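Local structure of TCR beta chain (Gallus gallus, 6LIR) at residues 148-157 with 178-186. The protein pairs with the TCR alpha chain to form the chicken alpha-beta T-cell receptor, which probably recognises peptides presented by MHC molecules. Sequence-based numbering, arbitrary orientation.
Sequences PDHLNLVWKV and TYSLTSRLR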
loop_
_atom_site.group_PDB
_atom_site.type_symbol
_atom_site.label_atom_id
_atom_site.label_comp_id
_atom_site.label_asym_id
_atom_site.label_seq_id
_atom_site.Cartn_x
_atom_site.Cartn_y
_atom_site.Cartn_z
ATOM N N PRO B 148 4.625 17.082 1.518
ATOM C CA PRO B 148 5.653 16.041 1.598
ATOM C C PRO B 148 5.347 14.784 0.788
ATOM O O PRO B 148 4.419 14.773 -0.019
ATOM C CB PRO B 148 5.705 15.714 3.096
ATOM C CG PRO B 148 4.424 16.240 3.681
ATOM C CD PRO B 148 3.663 16.983 2.626
ATOM N N ASP B 149 6.144 13.735 1.016
ATOM C CA ASP B 149 6.134 12.564 0.146
ATOM C C ASP B 149 4.826 11.785 0.166
ATOM O O ASP B 149 4.571 11.022 -0.773
ATOM C CB ASP B 149 7.274 11.624 0.537
ATOM C CG ASP B 149 7.081 11.024 1.913
ATOM O OD1 ASP B 149 6.517 11.714 2.787
ATOM O OD2 ASP B 149 7.494 9.862 2.123
ATOM N N HIS B 150 3.992 11.944 1.188
ATOM C CA HIS B 150 2.800 11.114 1.304
ATOM C C HIS B 150 1.593 11.756 0.639
ATOM O O HIS B 150 1.282 12.926 0.882
ATOM C CB HIS B 150 2.456 10.774 2.748
ATOM C CG HIS B 150 1.530 9.603 2.856
ATOM N ND1 HIS B 150 0.168 9.743 3.018
ATOM C CD2 HIS B 150 1.766 8.271 2.790
ATOM C CE1 HIS B 150 -0.393 8.547 3.065
ATOM N NE2 HIS B 150 0.556 7.637 2.933
ATOM N N LEU B 151 0.903 10.963 -0.173
ATOM C CA LEU B 151 -0.281 11.386 -0.899
ATOM C C LEU B 151 -1.008 10.129 -1.348
ATOM O O LEU B 151 -0.377 9.106 -1.622
ATOM C CB LEU B 151 0.104 12.269 -2.090
ATOM C CG LEU B 151 -0.943 12.738 -3.094
ATOM C CD1 LEU B 151 -0.544 14.112 -3.573
ATOM C CD2 LEU B 151 -1.045 11.775 -4.270
ATOM N N ASN B 152 -2.334 10.201 -1.403
ATOM C CA ASN B 152 -3.140 9.070 -1.835
ATOM C C ASN B 152 -3.770 9.374 -3.184
ATOM O O ASN B 152 -4.291 10.472 -3.404
ATOM C CB ASN B 152 -4.237 8.753 -0.816
ATOM C CG ASN B 152 -3.736 7.912 0.336
ATOM O OD1 ASN B 152 -3.899 8.278 1.501
ATOM N ND2 ASN B 152 -3.120 6.778 0.019
ATOM N N LEU B 153 -3.732 8.386 -4.077
ATOM C CA LEU B 153 -4.303 8.496 -5.414
ATOM C C LEU B 153 -5.272 7.340 -5.615
ATOM O O LEU B 153 -4.882 6.177 -5.476
ATOM C CB LEU B 153 -3.189 8.465 -6.467
ATOM C CG LEU B 153 -3.318 9.246 -7.773
ATOM C CD1 LEU B 153 -3.564 10.717 -7.515
ATOM C CD2 LEU B 153 -2.058 9.054 -8.607
ATOM N N VAL B 154 -6.523 7.651 -5.959
ATOM C CA VAL B 154 -7.532 6.624 -6.180
ATOM C C VAL B 154 -8.282 6.921 -7.469
ATOM O O VAL B 154 -8.271 8.042 -7.981
ATOM C CB VAL B 154 -8.527 6.510 -5.002
ATOM C CG1 VAL B 154 -7.827 5.994 -3.756
ATOM C CG2 VAL B 154 -9.195 7.851 -4.738
ATOM N N TRP B 155 -8.965 5.898 -7.976
ATOM C CA TRP B 155 -9.791 6.019 -9.166
ATOM C C TRP B 155 -11.261 5.835 -8.818
ATOM O O TRP B 155 -11.613 4.977 -8.002
ATOM C CB TRP B 155 -9.397 4.979 -10.217
ATOM C CG TRP B 155 -8.101 5.237 -10.912
ATOM C CD1 TRP B 155 -6.872 4.761 -10.558
ATOM C CD2 TRP B 155 -7.908 6.002 -12.106
ATOM N NE1 TRP B 155 -5.921 5.194 -11.454
ATOM C CE2 TRP B 155 -6.532 5.958 -12.411
ATOM C CE3 TRP B 155 -8.764 6.725 -12.943
ATOM C CZ2 TRP B 155 -5.993 6.609 -13.518
ATOM C CZ3 TRP B 155 -8.227 7.372 -14.040
ATOM C CH2 TRP B 155 -6.854 7.308 -14.319
ATOM N N LYS B 156 -12.117 6.637 -9.448
ATOM C CA LYS B 156 -13.543 6.368 -9.528
ATOM C C LYS B 156 -13.948 6.234 -10.989
ATOM O O LYS B 156 -13.505 7.018 -11.834
ATOM C CB LYS B 156 -14.357 7.470 -8.846
ATOM C CG LYS B 156 -14.251 7.461 -7.328
ATOM C CD LYS B 156 -15.242 8.427 -6.695
ATOM C CE LYS B 156 -15.187 8.357 -5.182
ATOM N NZ LYS B 156 -16.088 9.354 -4.542
ATOM N N VAL B 157 -14.808 5.265 -11.286
ATOM C CA VAL B 157 -15.396 5.130 -12.613
ATOM C C VAL B 157 -16.899 5.319 -12.464
ATOM O O VAL B 157 -17.578 4.493 -11.839
ATOM C CB VAL B 157 -15.068 3.779 -13.263
ATOM C CG1 VAL B 157 -15.758 3.667 -14.611
ATOM C CG2 VAL B 157 -13.564 3.616 -13.422
ATOM N N THR B 178 10.738 18.054 -5.190
ATOM C CA THR B 178 9.354 17.632 -5.013
ATOM C C THR B 178 9.211 16.128 -5.252
ATOM O O THR B 178 10.156 15.446 -5.657
ATOM C CB THR B 178 8.430 18.422 -5.937
ATOM O OG1 THR B 178 9.085 18.607 -7.199
ATOM C CG2 THR B 178 8.152 19.781 -5.331
ATOM N N TYR B 179 8.021 15.603 -4.958
ATOM C CA TYR B 179 7.701 14.198 -5.173
ATOM C C TYR B 179 6.619 14.066 -6.238
ATOM O O TYR B 179 5.858 15.001 -6.505
ATOM C CB TYR B 179 7.201 13.530 -3.888
ATOM C CG TYR B 179 8.157 13.584 -2.725
ATOM C CD1 TYR B 179 9.051 12.548 -2.491
ATOM C CD2 TYR B 179 8.159 14.665 -1.855
ATOM C CE1 TYR B 179 9.926 12.593 -1.427
ATOM C CE2 TYR B 179 9.029 14.718 -0.788
ATOM C CZ TYR B 179 9.911 13.678 -0.578
ATOM O OH TYR B 179 10.783 13.722 0.486
ATOM N N SER B 180 6.577 12.889 -6.862
ATOM C CA SER B 180 5.510 12.523 -7.781
ATOM C C SER B 180 4.980 11.139 -7.425
ATOM O O SER B 180 5.634 10.361 -6.728
ATOM C CB SER B 180 5.988 12.548 -9.241
ATOM O OG SER B 180 6.806 11.428 -9.531
ATOM N N LEU B 181 3.790 10.831 -7.937
ATOM C CA LEU B 181 3.163 9.533 -7.729
ATOM C C LEU B 181 2.317 9.208 -8.951
ATOM O O LEU B 181 1.669 10.090 -9.515
ATOM C CB LEU B 181 2.305 9.506 -6.455
ATOM C CG LEU B 181 1.922 8.113 -5.939
ATOM C CD1 LEU B 181 3.102 7.438 -5.246
ATOM C CD2 LEU B 181 0.718 8.179 -5.007
ATOM N N THR B 182 2.326 7.943 -9.356
ATOM C CA THR B 182 1.687 7.520 -10.592
ATOM C C THR B 182 0.690 6.406 -10.316
ATOM O O THR B 182 0.957 5.503 -9.518
ATOM C CB THR B 182 2.735 7.044 -11.617
ATOM O OG1 THR B 182 3.678 8.094 -11.862
ATOM C CG2 THR B 182 2.078 6.651 -12.930
ATOM N N SER B 183 -0.445 6.454 -11.009
ATOM C CA SER B 183 -1.436 5.391 -10.943
ATOM C C SER B 183 -1.930 5.097 -12.345
ATOM O O SER B 183 -2.215 6.018 -13.116
ATOM C CB SER B 183 -2.619 5.774 -10.048
ATOM O OG SER B 183 -3.497 4.672 -9.905
ATOM N N ARG B 184 -2.012 3.814 -12.673
ATOM C CA ARG B 184 -2.469 3.358 -13.975
ATOM C C ARG B 184 -3.761 2.580 -13.802
ATOM O O ARG B 184 -3.857 1.720 -12.920
ATOM C CB ARG B 184 -1.400 2.504 -14.662
ATOM C CG ARG B 184 -0.197 3.316 -15.118
ATOM C CD ARG B 184 1.123 2.708 -14.655
ATOM N NE ARG B 184 1.189 2.568 -13.207
ATOM C CZ ARG B 184 2.262 2.840 -12.471
ATOM N NH1 ARG B 184 3.376 3.284 -13.037
ATOM N NH2 ARG B 184 2.215 2.674 -11.160
ATOM N N LEU B 185 -4.762 2.913 -14.610
ATOM C CA LEU B 185 -5.980 2.122 -14.737
ATOM C C LEU B 185 -6.030 1.579 -16.159
ATOM O O LEU B 185 -6.172 2.347 -17.116
ATOM C CB LEU B 185 -7.220 2.960 -14.422
ATOM C CG LEU B 185 -8.571 2.383 -14.863
ATOM C CD1 LEU B 185 -8.832 1.024 -14.219
ATOM C CD2 LEU B 185 -9.710 3.356 -14.558
ATOM N N ARG B 186 -5.905 0.263 -16.297
ATOM C CA ARG B 186 -5.975 -0.394 -17.597
ATOM C C ARG B 186 -7.353 -1.015 -17.777
ATOM O O ARG B 186 -7.807 -1.784 -16.924
ATOM C CB ARG B 186 -4.885 -1.458 -17.748
ATOM C CG ARG B 186 -4.640 -1.855 -19.209
ATOM C CD ARG B 186 -3.392 -2.708 -19.399
ATOM N NE ARG B 186 -2.904 -2.631 -20.780
ATOM C CZ ARG B 186 -2.057 -3.496 -21.331
ATOM N NH1 ARG B 186 -1.597 -4.519 -20.627
ATOM N NH2 ARG B 186 -1.671 -3.339 -22.593
#
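W155 lays its indole against L185: CB of L185 stands 3.8 Å from the centroid of the five-membered ring, a CH-pi contact over the face, while L185 CD2 reaches the six-membered ring at CE3 and V157 CG2 beyond it. W155 NE1 donates a bent hydrogen bond (137°) to S183 OG at 2.9 Å, the acceptor 16° out of the ring plane. With OG anti to the backbone N (chi1 -174°), S183 brings its hydroxyl to the N-H edge of the indole; the same OG is also hydrogen-bonded to T168 OG1, its stronger partner. Farther toward the N-terminal ends of both segments, L153 CD2 rests on S183 CB at 3.6 Å, and L181 CD2 bridges L151 CD2 and L153 CB. D149 CB lies over the Y179 ring face, a CH-pi contact 3.5 Å from its centroid, while OD2 salt-bridges R106. The nearly parallel strands 152-157 and 178-186 belong to opposing sheets of the C1-set immunoglobulin sandwich; W155, its characteristic core tryptophan, also packs on C141 of the C141-C201 disulfide. A leucine in its place would probably leave S183 OG without its indole donor and open a gap beside L185. From L151 to V157 the intersheet core is thus mainly apolar, its indole N-H met by a hydroxyl of the facing sheet.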